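Local coordinates for CDP-glucose-4,6-dehydratase (Yersinia pseudotuberculosis, PDB 1RKX), which catalyses the 4,6-dehydration of CDP-D-glucose, probably by way of its bound NAD, as an extended short-chain dehydrogenase/reductase of the GDP-mannose 4,6-dehydratase family, at residues E102-S105 with T106-G110; D155-S158 with N159-C163; E165-T168 with S169-N173; A203-I207 with V208-L212; P231-V235 with L236-S240. One frame throughout, in Å; residues are numbered along the deposited sequence.

Contact 1 of 5, residues E102-S105 with T106-G110; sequences ETYS and TNVMG. With NAD (nicotinamide-adenine-dinucleotide), chain G.
Tyr104 and Val108 lie side by side on one flank of their helix and point the same way. CG2 of Val108 meets the ring of Tyr104 at its edge, in the ring plane, 3.9 Å from CD2. One residue earlier in each segment, Thr103 and Asn107 cross at a slant, with CG2 of Thr103 3.7 Å from ND2 of Asn107. On the cofactor side Thr106 is bonded back to Glu102 twice. Its N and its OG1 each donate to Glu102 O over 2.9 Å, reaching that oxygen from opposite faces of the carbonyl plane. With OG1 beside the backbone N (chi1 -60°), the hydroxyl turns back along the helix, and CG2 is left to approach the adenine of NAD at 3.6 Å from its N7A. The backbone then widens into a pi-type turn: Gly110 N binds Ser105 O, five residues back, over 3.0 Å, and Met109 N makes a weak bond to Tyr104 O, which also accepts from Val108 N. The buried Asn107 amide is held at both ends, OD1 accepting from Gln90 N and ND2 donating to Ser160 OG. Helix 156-175, which carries Ser160, runs alongside, its Asn159 bonded to Tyr104 OH, while Tyr104, Ser105 and Met109 of helix 100-121 pack on the second subunit.

Contact 2 of 5, residues D155-S158 with N159-C163; sequences DPYS and NSKGC. With NAD (nicotinamide-adenine-dinucleotide), chain G.
Tyr157 and Lys161 form the Tyr-x-x-x-Lys signature of short-chain dehydrogenases and stand one turn apart on the same helix. The helix start is closely bonded. Asp155, the N-cap, takes the N-H of Ser158 on OD2 at 2.8 Å, nearly straight at 171° but from above the carboxylate plane. Its OD1 accepts from Ser158 OG, on the syn side, so two bonds fix the rotation of the carboxylate. Just beyond, Tyr157 O is held by two donors, Ser160 OG at 2.7 Å and Lys161 N at 3.1 Å. The Ser160 hydroxyl reaches it because chi1 (73°) sets OG between the backbone N and the carbonyl carbon.

Looser contact lies toward the cofactor. The lysine chain bends at chi2 and then runs out extended, passing the tyrosine obliquely, with CE 3.7 Å from CE1 of the Tyr157 ring. Its NZ then donates to NAD O3D at 2.9 Å and, weakly, to O2D at 3.1 Å, so the nicotinamide ribose is held chiefly through O3D; Thr131 O takes a further bond from NZ. Tyr157 OH, bonded to Ser132 OG, comes within 3.2 Å of the nicotinamide carbon C6N. All the touching residues are buried, so the looser side faces the cofactor and not bulk solvent. Helix 93-98 abuts the capped end through Val93, Ser96 and Tyr97, and Pro156 rests on Pro100 of helix 100-121 and on Ser174 of the second subunit.

Contact 3 of 5, residues E165-T168 with S169-N173; sequences ELVT and SSYRN
Helix 156-175, which carries the cofactor-binding lysine nearer its start, continues here with Val167 and Tyr171 one turn apart and pointing the same way. CG1 of Val167, opposite its backbone N (chi1 166°), meets CD1 of the Tyr171 ring at 4.0 Å, and Val167 O lies near the plane of that ring at its edge, 3.7 Å from CD1. The same oxygen accepts the N-H of Tyr171 over 2.9 Å in a bond that is nearly straight at 167°. Ser170 N to Leu166 O (2.9 Å) and Arg172 N to Thr168 O (3.0 Å) repeat the i to i+4 pattern, so this stretch is regular alpha-helix. In short-chain dehydrogenases this helix and its neighbour commonly build a four-helix subunit interface. Here Ser170 OG bonds Tyr154 O of the second subunit, and Tyr171 packs on Pro100 of that subunit. Away from that interface, the Arg172 chain is extended until it bends at chi3 (56°), and its NH1 reaches Val188 O of strand 187-192. Glu165 has its own partners near the sheet: a salt bridge with Arg192 and a bond to Thr190, both of that strand, and a bond to Thr131; Tyr171 OH meets Glu116 of helix 100-121.

Contact 4 of 5, residues A203-I207 with V208-L212; sequences ALDRI and VPDIL
Asp210 turns CG beside its backbone N (chi1 -72°), which swings the carboxylate back over the chain just before the helix, with OD2 3.3 Å from CA of Asp205. Arg206 likewise sets CG opposite its carbonyl carbon (chi1 -74°), but its chain then runs out extended and carries the guanidinium away from the helix, with CB of Ala203 over one face, offset toward the rim. What stays at the turn is its CB, which rests against the proline ring at 3.6 Å from CD of Pro209. The first helical bond closes here: Asp210 N donates to Arg206 O over 2.8 Å at 163°. The Pro209 ring also lies close to that oxygen, CD being 3.1 Å from Arg206 O; proline has no N-H to offer, which costs nothing in a first turn, where amides have no helical acceptor before them. The two acids come near each other, Asp205 OD1 standing 4.5 Å from Asp210 OD2, and their like charges are probably offset by salt bridges to Arg94 and Arg213 respectively. Arg206 NH1 has a salt bridge to Asp201. Beyond, Val208 and Ile211 meet Met279 of helix 272-283. The arrangement is a helix start with Arg206 as N-cap and proline in the first turn, placing this NAD-site side chain about 4 Å from the bound cofactor, without a hydrogen bond to it here.

Contact 5 of 5, residues P231-V235 with L236-S240; sequences PWQHV and LEPLS
Glu237 N donates to His234 O over 2.9 Å at 152°, the shortest sound bond between strand end and helix start, although the donor stands above the carbonyl plane and not on a lone pair. A second bond caps the same turn: Leu236 N meets ND1 of His234 at 3.1 Å, in the ring plane and nearly straight (172°). The ring gets there because CG sits opposite the backbone N (chi1 -170°), which lays the imidazole alongside Leu236, whose CG is 3.5 Å from CE1 of His234. On the other flank the side chains of Val235 and Leu239 cross at an angle, CG2 to CD2 at 4.0 Å, and Leu239 N makes a weak bond back to Val235 O. A water accepts the N-H of His234 at 2.9 Å and lies 3.0 Å from Glu237 OE2, to which it probably donates, bridging the strand and the helix. The buried Glu237 carboxylate also accepts from Trp320 N and Arg319 N and is bonded to Tyr353. Val235 packs toward helix 20-31 of the Rossmann fold through Phe20 and Trp24, beside Val196. Since ND1 accepts an N-H and NE2 is bonded to Glu349, the arrangement is consistent with a histidine whose proton lies on NE2, while the many donors round Glu237 would favour its charged form despite burial.

Contacts 1, 2 and 3 gather on one side of the chain, where two helices pair and meet the second subunit. Contacts 1 and 2 have centres about 9 Å apart and both reach NAD, the first at the adenine and the second at the nicotinamide ribose. Contact 3 follows contact 2 after one residue on helix 156-175 and meets contact 1 through Val108 CG1 and Val167 CG2, 4.0 Å apart; its Glu165 is about 10 Å from a bound NAD. Contacts 3 and 4 lie on opposite sides of the chain's centre, their centres about 34 Å apart. Contacts 4 and 5 touch where Ile207 packs on Trp232, and Val235 of contact 5 comes about 7 Å from NAD.

Contact 1 of 5, residues E102-S105 with T106-G110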
# COMPACT_ATOMS: atom_id res chain seq x y z
N GLU C 102 4.87 32.74 -0.44
CA GLU C 102 5.53 32.99 0.83
C GLU C 102 5.51 31.74 1.71
O GLU C 102 6.44 31.48 2.47
CB GLU C 102 4.85 34.15 1.57
CG GLU C 102 4.94 35.50 0.87
CD GLU C 102 4.29 35.51 -0.51
OE1 GLU C 102 3.15 35.01 -0.65
OE2 GLU C 102 4.93 36.02 -1.46
N THR C 103 4.43 30.97 1.62
CA THR C 103 4.30 29.75 2.42
C THR C 103 5.37 28.75 2.01
O THR C 103 6.06 28.17 2.86
CB THR C 103 2.91 29.09 2.25
OG1 THR C 103 1.90 29.97 2.74
CG2 THR C 103 2.85 27.78 3.01
N TYR C 104 5.51 28.55 0.70
CA TYR C 104 6.50 27.62 0.20
C TYR C 104 7.92 28.11 0.46
O TYR C 104 8.79 27.33 0.85
CB TYR C 104 6.31 27.36 -1.30
CG TYR C 104 5.24 26.33 -1.61
CD1 TYR C 104 4.02 26.70 -2.16
CD2 TYR C 104 5.46 24.98 -1.35
CE1 TYR C 104 3.03 25.75 -2.45
CE2 TYR C 104 4.49 24.01 -1.62
CZ TYR C 104 3.27 24.41 -2.18
OH TYR C 104 2.31 23.46 -2.46
N SER C 105 8.18 29.39 0.24
CA SER C 105 9.52 29.92 0.47
C SER C 105 9.89 29.76 1.94
O SER C 105 10.99 29.30 2.26
CB SER C 105 9.59 31.41 0.07
OG SER C 105 8.67 32.18 0.82
N THR C 106 8.96 30.09 2.83
CA THR C 106 9.23 29.98 4.27
C THR C 106 9.34 28.54 4.76
O THR C 106 10.32 28.18 5.42
CB THR C 106 8.13 30.68 5.11
OG1 THR C 106 8.07 32.07 4.76
CG2 THR C 106 8.43 30.55 6.60
N ASN C 107 8.37 27.71 4.42
CA ASN C 107 8.37 26.33 4.90
C ASN C 107 9.30 25.37 4.18
O ASN C 107 9.87 24.49 4.82
CB ASN C 107 6.94 25.79 4.89
CG ASN C 107 6.03 26.60 5.79
OD1 ASN C 107 6.48 27.50 6.49
ND2 ASN C 107 4.74 26.28 5.78
N VAL C 108 9.47 25.53 2.88
CA VAL C 108 10.36 24.66 2.14
C VAL C 108 11.79 25.22 2.08
O VAL C 108 12.71 24.59 2.59
CB VAL C 108 9.84 24.40 0.71
CG1 VAL C 108 10.78 23.45 -0.02
CG2 VAL C 108 8.45 23.79 0.78
N MET C 109 11.98 26.39 1.47
CA MET C 109 13.33 26.93 1.40
C MET C 109 13.91 27.26 2.78
O MET C 109 15.11 27.11 2.99
CB MET C 109 13.38 28.16 0.49
CG MET C 109 13.10 27.85 -0.99
SD MET C 109 14.05 26.44 -1.67
CE MET C 109 15.73 27.04 -1.51
N GLY C 110 13.05 27.68 3.70
CA GLY C 110 13.50 27.99 5.05
C GLY C 110 14.14 26.75 5.65
O GLY C 110 15.20 26.82 6.28
PA NAD G . 3.23 30.58 15.71
O1A NAD G . 2.70 31.40 14.60
O2A NAD G . 2.85 30.98 17.09
O5B NAD G . 4.83 30.49 15.64
C5B NAD G . 5.48 30.54 14.35
C4B NAD G . 6.92 31.02 14.48
O4B NAD G . 7.38 31.03 13.11
C3B NAD G . 7.03 32.46 14.96
O3B NAD G . 8.01 32.48 16.02
C2B NAD G . 7.44 33.20 13.71
O2B NAD G . 8.18 34.43 13.98
C1B NAD G . 8.21 32.14 12.96
N9A NAD G . 8.36 32.45 11.55
C8A NAD G . 7.39 32.42 10.58
N7A NAD G . 7.83 32.76 9.37
C5A NAD G . 9.17 33.03 9.58
C6A NAD G . 10.19 33.44 8.69
N6A NAD G . 10.06 33.67 7.40
N1A NAD G . 11.45 33.62 9.22
C2A NAD G . 11.62 33.39 10.56
N3A NAD G . 10.75 33.01 11.47
C4A NAD G . 9.52 32.84 10.91
O3 NAD G . 2.81 29.09 15.45
PN NAD G . 3.06 27.74 16.33
O1N NAD G . 1.71 27.29 16.69
O2N NAD G . 3.91 28.09 17.50
O5D NAD G . 3.70 26.75 15.27
C5D NAD G . 5.03 26.29 15.53
C4D NAD G . 5.45 25.29 14.47
O4D NAD G . 4.55 24.14 14.66
C3D NAD G . 5.28 25.66 13.00
O3D NAD G . 6.28 24.96 12.24
C2D NAD G . 3.88 25.13 12.69
O2D NAD G . 3.72 24.95 11.27
C1D NAD G . 3.90 23.83 13.45
N1N NAD G . 2.56 23.33 13.70
C2N NAD G . 1.71 23.87 14.69
C3N NAD G . 0.37 23.26 14.98
C7N NAD G . -0.43 23.86 16.06
O7N NAD G . -1.52 23.33 16.30
N7N NAD G . -0.02 24.93 16.79
C4N NAD G . -0.12 22.15 14.09
C5N NAD G . 0.89 21.71 13.07
C6N NAD G . 2.08 22.23 12.91

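Contact 2 of 5, residues D155-S158 with N159-C163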
# COMPACT_ATOMS: atom_id res chain seq x y z
N ASP C 155 -3.89 21.94 0.65
CA ASP C 155 -3.62 23.37 0.64
C ASP C 155 -2.11 23.62 0.64
O ASP C 155 -1.33 22.73 0.99
CB ASP C 155 -4.23 24.02 1.87
CG ASP C 155 -3.67 23.43 3.15
OD1 ASP C 155 -4.11 22.33 3.53
OD2 ASP C 155 -2.77 24.06 3.75
N PRO C 156 -1.68 24.83 0.26
CA PRO C 156 -0.26 25.18 0.22
C PRO C 156 0.49 24.95 1.53
O PRO C 156 1.64 24.51 1.52
CB PRO C 156 -0.28 26.65 -0.19
CG PRO C 156 -1.48 26.70 -1.11
CD PRO C 156 -2.50 25.90 -0.34
N TYR C 157 -0.15 25.25 2.66
CA TYR C 157 0.49 25.04 3.96
C TYR C 157 0.77 23.56 4.18
O TYR C 157 1.92 23.16 4.41
CB TYR C 157 -0.40 25.57 5.10
CG TYR C 157 -0.05 24.94 6.43
CD1 TYR C 157 1.10 25.32 7.13
CD2 TYR C 157 -0.84 23.92 6.97
CE1 TYR C 157 1.45 24.70 8.33
CE2 TYR C 157 -0.49 23.29 8.16
CZ TYR C 157 0.65 23.68 8.83
OH TYR C 157 0.99 23.04 10.00
N SER C 158 -0.28 22.74 4.13
CA SER C 158 -0.14 21.30 4.33
C SER C 158 0.88 20.74 3.35
O SER C 158 1.78 19.99 3.73
CB SER C 158 -1.50 20.60 4.13
OG SER C 158 -2.46 21.06 5.06
N ASN C 159 0.75 21.13 2.09
CA ASN C 159 1.65 20.64 1.06
C ASN C 159 3.10 21.07 1.28
O ASN C 159 4.04 20.30 1.03
CB ASN C 159 1.16 21.09 -0.32
CG ASN C 159 1.85 20.35 -1.45
OD1 ASN C 159 2.84 20.83 -2.01
ND2 ASN C 159 1.33 19.16 -1.78
N SER C 160 3.30 22.30 1.76
CA SER C 160 4.65 22.79 2.00
C SER C 160 5.29 21.96 3.11
O SER C 160 6.51 21.77 3.12
CB SER C 160 4.65 24.28 2.39
OG SER C 160 4.17 24.50 3.70
N LYS C 161 4.48 21.46 4.04
CA LYS C 161 4.99 20.65 5.14
C LYS C 161 5.36 19.26 4.61
O LYS C 161 6.33 18.64 5.06
CB LYS C 161 3.96 20.56 6.27
CG LYS C 161 3.80 21.88 7.06
CD LYS C 161 5.08 22.21 7.84
CE LYS C 161 4.89 23.40 8.78
NZ LYS C 161 6.06 23.56 9.69
N GLY C 162 4.58 18.78 3.64
CA GLY C 162 4.88 17.51 3.01
C GLY C 162 6.22 17.67 2.30
O GLY C 162 7.07 16.78 2.33
N CYS C 163 6.42 18.82 1.65
CA CYS C 163 7.68 19.09 0.96
C CYS C 163 8.83 19.18 1.97
O CYS C 163 9.93 18.69 1.69
CB CYS C 163 7.60 20.40 0.17
SG CYS C 163 6.68 20.27 -1.40
PA NAD G . 3.23 30.58 15.71
O1A NAD G . 2.70 31.40 14.60
O2A NAD G . 2.85 30.98 17.09
O5B NAD G . 4.83 30.49 15.64
C5B NAD G . 5.48 30.54 14.35
C4B NAD G . 6.92 31.02 14.48
O4B NAD G . 7.38 31.03 13.11
C3B NAD G . 7.03 32.46 14.96
O3B NAD G . 8.01 32.48 16.02
C2B NAD G . 7.44 33.20 13.71
O2B NAD G . 8.18 34.43 13.98
C1B NAD G . 8.21 32.14 12.96
N9A NAD G . 8.36 32.45 11.55
C8A NAD G . 7.39 32.42 10.58
N7A NAD G . 7.83 32.76 9.37
C5A NAD G . 9.17 33.03 9.58
C6A NAD G . 10.19 33.44 8.69
N6A NAD G . 10.06 33.67 7.40
N1A NAD G . 11.45 33.62 9.22
C2A NAD G . 11.62 33.39 10.56
N3A NAD G . 10.75 33.01 11.47
C4A NAD G . 9.52 32.84 10.91
O3 NAD G . 2.81 29.09 15.45
PN NAD G . 3.06 27.74 16.33
O1N NAD G . 1.71 27.29 16.69
O2N NAD G . 3.91 28.09 17.50
O5D NAD G . 3.70 26.75 15.27
C5D NAD G . 5.03 26.29 15.53
C4D NAD G . 5.45 25.29 14.47
O4D NAD G . 4.55 24.14 14.66
C3D NAD G . 5.28 25.66 13.00
O3D NAD G . 6.28 24.96 12.24
C2D NAD G . 3.88 25.13 12.69
O2D NAD G . 3.72 24.95 11.27
C1D NAD G . 3.90 23.83 13.45
N1N NAD G . 2.56 23.33 13.70
C2N NAD G . 1.71 23.87 14.69
C3N NAD G . 0.37 23.26 14.98
C7N NAD G . -0.43 23.86 16.06
O7N NAD G . -1.52 23.33 16.30
N7N NAD G . -0.02 24.93 16.79
C4N NAD G . -0.12 22.15 14.09
C5N NAD G . 0.89 21.71 13.07
C6N NAD G . 2.08 22.23 12.91

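Contact 3 of 5, residues E165-T168 with S169-N173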
# COMPACT_ATOMS: atom_id res chain seq x y z
N GLU C 165 9.15 17.62 4.65
CA GLU C 165 9.48 16.25 5.04
C GLU C 165 10.40 15.65 3.98
O GLU C 165 11.42 15.05 4.30
CB GLU C 165 8.20 15.39 5.16
CG GLU C 165 7.43 15.57 6.46
CD GLU C 165 8.12 14.93 7.67
OE1 GLU C 165 9.04 14.12 7.48
OE2 GLU C 165 7.71 15.23 8.81
N LEU C 166 10.05 15.81 2.70
CA LEU C 166 10.88 15.30 1.63
C LEU C 166 12.28 15.92 1.70
O LEU C 166 13.28 15.20 1.62
CB LEU C 166 10.25 15.60 0.26
CG LEU C 166 9.45 14.46 -0.38
CD1 LEU C 166 8.24 14.12 0.48
CD2 LEU C 166 9.02 14.85 -1.79
N VAL C 167 12.35 17.24 1.85
CA VAL C 167 13.63 17.94 1.94
C VAL C 167 14.51 17.36 3.05
O VAL C 167 15.69 17.09 2.84
CB VAL C 167 13.43 19.45 2.22
CG1 VAL C 167 14.76 20.10 2.65
CG2 VAL C 167 12.89 20.15 0.97
N THR C 168 13.93 17.18 4.23
CA THR C 168 14.68 16.65 5.36
C THR C 168 15.17 15.24 5.06
O THR C 168 16.31 14.90 5.37
CB THR C 168 13.83 16.62 6.65
OG1 THR C 168 13.30 17.93 6.89
CG2 THR C 168 14.70 16.21 7.84
N SER C 169 14.32 14.43 4.43
CA SER C 169 14.70 13.07 4.07
C SER C 169 15.90 13.05 3.12
O SER C 169 16.84 12.26 3.30
CB SER C 169 13.52 12.36 3.42
OG SER C 169 13.88 11.06 3.00
N SER C 170 15.88 13.91 2.11
CA SER C 170 16.98 13.95 1.15
C SER C 170 18.26 14.48 1.78
O SER C 170 19.34 13.94 1.53
CB SER C 170 16.63 14.80 -0.07
OG SER C 170 17.74 14.87 -0.96
N TYR C 171 18.16 15.54 2.58
CA TYR C 171 19.35 16.10 3.21
C TYR C 171 19.99 15.05 4.11
O TYR C 171 21.21 14.92 4.14
CB TYR C 171 19.01 17.35 4.03
CG TYR C 171 19.42 18.64 3.34
CD1 TYR C 171 18.67 19.16 2.28
CD2 TYR C 171 20.59 19.30 3.70
CE1 TYR C 171 19.08 20.31 1.60
CE2 TYR C 171 21.02 20.44 3.03
CZ TYR C 171 20.26 20.95 1.98
OH TYR C 171 20.68 22.08 1.32
N ARG C 172 19.16 14.31 4.84
CA ARG C 172 19.67 13.27 5.73
C ARG C 172 20.38 12.19 4.93
O ARG C 172 21.52 11.81 5.23
CB ARG C 172 18.53 12.64 6.54
CG ARG C 172 18.96 11.50 7.46
CD ARG C 172 17.82 11.08 8.39
NE ARG C 172 16.63 10.71 7.63
CZ ARG C 172 15.39 11.05 7.96
NH1 ARG C 172 15.15 11.78 9.04
NH2 ARG C 172 14.37 10.67 7.19
N ASN C 173 19.72 11.69 3.89
CA ASN C 173 20.28 10.64 3.05
C ASN C 173 21.55 11.06 2.33
O ASN C 173 22.50 10.28 2.20
CB ASN C 173 19.26 10.19 2.01
CG ASN C 173 18.19 9.29 2.59
OD1 ASN C 173 17.14 9.07 1.98
ND2 ASN C 173 18.45 8.75 3.78

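Contact 4 of 5, residues A203-I207 with V208-L212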
# COMPACT_ATOMS: atom_id res chain seq x y z
N ALA C 203 -3.40 33.18 18.48
CA ALA C 203 -3.66 33.07 17.05
C ALA C 203 -5.15 33.37 16.86
O ALA C 203 -5.97 33.10 17.74
CB ALA C 203 -3.35 31.67 16.56
N LEU C 204 -5.49 33.92 15.70
CA LEU C 204 -6.87 34.26 15.41
C LEU C 204 -7.65 33.06 14.87
O LEU C 204 -7.07 32.14 14.29
CB LEU C 204 -6.93 35.40 14.40
CG LEU C 204 -6.33 36.73 14.84
CD1 LEU C 204 -6.36 37.72 13.68
CD2 LEU C 204 -7.10 37.28 16.04
N ASP C 205 -8.96 33.09 15.07
CA ASP C 205 -9.84 32.04 14.59
C ASP C 205 -9.43 30.62 14.97
O ASP C 205 -9.32 29.73 14.12
CB ASP C 205 -9.99 32.15 13.07
CG ASP C 205 -10.56 33.49 12.64
OD1 ASP C 205 -11.68 33.83 13.07
OD2 ASP C 205 -9.88 34.21 11.87
N ARG C 206 -9.19 30.43 16.26
CA ARG C 206 -8.84 29.13 16.82
C ARG C 206 -9.82 29.00 17.98
O ARG C 206 -9.93 29.91 18.80
CB ARG C 206 -7.39 29.10 17.29
CG ARG C 206 -6.40 29.03 16.14
CD ARG C 206 -4.98 28.75 16.61
NE ARG C 206 -4.06 28.60 15.48
CZ ARG C 206 -2.75 28.41 15.60
NH1 ARG C 206 -2.19 28.34 16.81
NH2 ARG C 206 -1.99 28.29 14.52
N ILE C 207 -10.54 27.88 18.02
CA ILE C 207 -11.56 27.68 19.03
C ILE C 207 -11.19 27.95 20.49
O ILE C 207 -11.91 28.68 21.17
CB ILE C 207 -12.20 26.28 18.93
CG1 ILE C 207 -11.18 25.21 19.29
CG2 ILE C 207 -12.71 26.05 17.52
CD1 ILE C 207 -11.83 23.87 19.54
N VAL C 208 -10.11 27.36 20.98
CA VAL C 208 -9.76 27.60 22.38
C VAL C 208 -9.48 29.08 22.63
O VAL C 208 -10.02 29.67 23.56
CB VAL C 208 -8.57 26.75 22.83
CG1 VAL C 208 -8.17 27.10 24.26
CG2 VAL C 208 -8.94 25.28 22.74
N PRO C 209 -8.63 29.71 21.80
CA PRO C 209 -8.36 31.13 22.01
C PRO C 209 -9.63 31.98 21.90
O PRO C 209 -9.85 32.89 22.70
CB PRO C 209 -7.36 31.46 20.91
CG PRO C 209 -6.58 30.19 20.81
CD PRO C 209 -7.68 29.14 20.83
N ASP C 210 -10.48 31.66 20.92
CA ASP C 210 -11.72 32.41 20.75
C ASP C 210 -12.66 32.21 21.92
O ASP C 210 -13.43 33.11 22.27
CB ASP C 210 -12.42 32.00 19.45
CG ASP C 210 -11.71 32.50 18.22
OD1 ASP C 210 -10.93 33.47 18.35
OD2 ASP C 210 -11.93 31.94 17.13
N ILE C 211 -12.63 31.03 22.53
CA ILE C 211 -13.49 30.76 23.67
C ILE C 211 -13.05 31.67 24.81
O ILE C 211 -13.88 32.26 25.50
CB ILE C 211 -13.39 29.29 24.14
CG1 ILE C 211 -14.00 28.36 23.09
CG2 ILE C 211 -14.11 29.13 25.48
CD1 ILE C 211 -13.82 26.89 23.40
N LEU C 212 -11.74 31.78 25.00
CA LEU C 212 -11.19 32.61 26.06
C LEU C 212 -11.49 34.09 25.81
O LEU C 212 -11.73 34.85 26.75
CB LEU C 212 -9.68 32.36 26.17
CG LEU C 212 -9.30 30.95 26.64
CD1 LEU C 212 -7.81 30.70 26.46
CD2 LEU C 212 -9.72 30.78 28.09

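Contact 5 of 5, residues P231-V235 with L236-S240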
# COMPACT_ATOMS: atom_id res chain seq x y z
N PRO C 231 -8.03 15.87 17.56
CA PRO C 231 -7.22 15.30 18.64
C PRO C 231 -6.44 16.39 19.38
O PRO C 231 -5.23 16.51 19.25
CB PRO C 231 -6.32 14.31 17.91
CG PRO C 231 -6.16 14.92 16.56
CD PRO C 231 -7.55 15.42 16.24
N TRP C 232 -7.16 17.19 20.17
CA TRP C 232 -6.55 18.27 20.93
C TRP C 232 -5.54 17.75 21.96
O TRP C 232 -5.72 16.69 22.55
CB TRP C 232 -7.63 19.08 21.67
CG TRP C 232 -8.67 19.65 20.76
CD1 TRP C 232 -9.98 19.26 20.67
CD2 TRP C 232 -8.50 20.71 19.82
NE1 TRP C 232 -10.63 20.02 19.72
CE2 TRP C 232 -9.74 20.91 19.18
CE3 TRP C 232 -7.41 21.51 19.44
CZ2 TRP C 232 -9.93 21.88 18.19
CZ3 TRP C 232 -7.59 22.47 18.45
CH2 TRP C 232 -8.85 22.65 17.84
N GLN C 233 -4.48 18.52 22.16
CA GLN C 233 -3.45 18.16 23.13
C GLN C 233 -2.77 19.42 23.66
O GLN C 233 -2.58 20.39 22.92
CB GLN C 233 -2.40 17.24 22.50
CG GLN C 233 -1.74 17.81 21.25
CD GLN C 233 -0.76 16.85 20.61
OE1 GLN C 233 -0.39 17.01 19.44
NE2 GLN C 233 -0.34 15.84 21.36
N HIS C 234 -2.43 19.40 24.94
CA HIS C 234 -1.77 20.55 25.54
C HIS C 234 -0.42 20.68 24.85
O HIS C 234 0.23 19.67 24.53
CB HIS C 234 -1.60 20.34 27.04
CG HIS C 234 -1.14 21.56 27.77
ND1 HIS C 234 0.17 21.99 27.76
CD2 HIS C 234 -1.82 22.46 28.53
CE1 HIS C 234 0.28 23.10 28.48
NE2 HIS C 234 -0.92 23.40 28.95
N VAL C 235 0.01 21.92 24.62
CA VAL C 235 1.27 22.19 23.95
C VAL C 235 2.47 21.46 24.55
O VAL C 235 3.40 21.09 23.83
CB VAL C 235 1.54 23.72 23.90
CG1 VAL C 235 1.61 24.29 25.32
CG2 VAL C 235 2.83 24.00 23.14
N LEU C 236 2.46 21.23 25.86
CA LEU C 236 3.58 20.54 26.48
C LEU C 236 3.67 19.05 26.12
O LEU C 236 4.74 18.45 26.25
CB LEU C 236 3.52 20.71 28.00
CG LEU C 236 3.60 22.16 28.50
CD1 LEU C 236 3.50 22.18 30.02
CD2 LEU C 236 4.91 22.80 28.04
N GLU C 237 2.57 18.46 25.67
CA GLU C 237 2.57 17.04 25.30
C GLU C 237 3.52 16.76 24.13
O GLU C 237 4.45 15.97 24.26
CB GLU C 237 1.15 16.58 24.99
CG GLU C 237 0.16 16.81 26.15
CD GLU C 237 0.08 15.63 27.13
OE1 GLU C 237 1.12 15.04 27.48
OE2 GLU C 237 -1.05 15.31 27.55
N PRO C 238 3.29 17.38 22.96
CA PRO C 238 4.22 17.08 21.87
C PRO C 238 5.63 17.58 22.18
O PRO C 238 6.61 16.95 21.81
CB PRO C 238 3.60 17.79 20.66
CG PRO C 238 2.81 18.92 21.29
CD PRO C 238 2.18 18.23 22.48
N LEU C 239 5.72 18.72 22.87
CA LEU C 239 7.03 19.27 23.21
C LEU C 239 7.83 18.28 24.06
O LEU C 239 9.05 18.15 23.89
CB LEU C 239 6.88 20.61 23.94
CG LEU C 239 6.90 21.86 23.04
CD1 LEU C 239 5.88 21.72 21.92
CD2 LEU C 239 6.63 23.10 23.88
N SER C 240 7.16 17.58 24.96
CA SER C 240 7.87 16.60 25.79
C SER C 240 8.44 15.53 24.86
O SER C 240 9.53 15.03 25.08
CB SER C 240 6.94 15.97 26.83
OG SER C 240 5.90 15.21 26.25
O HOH W 1 -3.21 17.21 26.71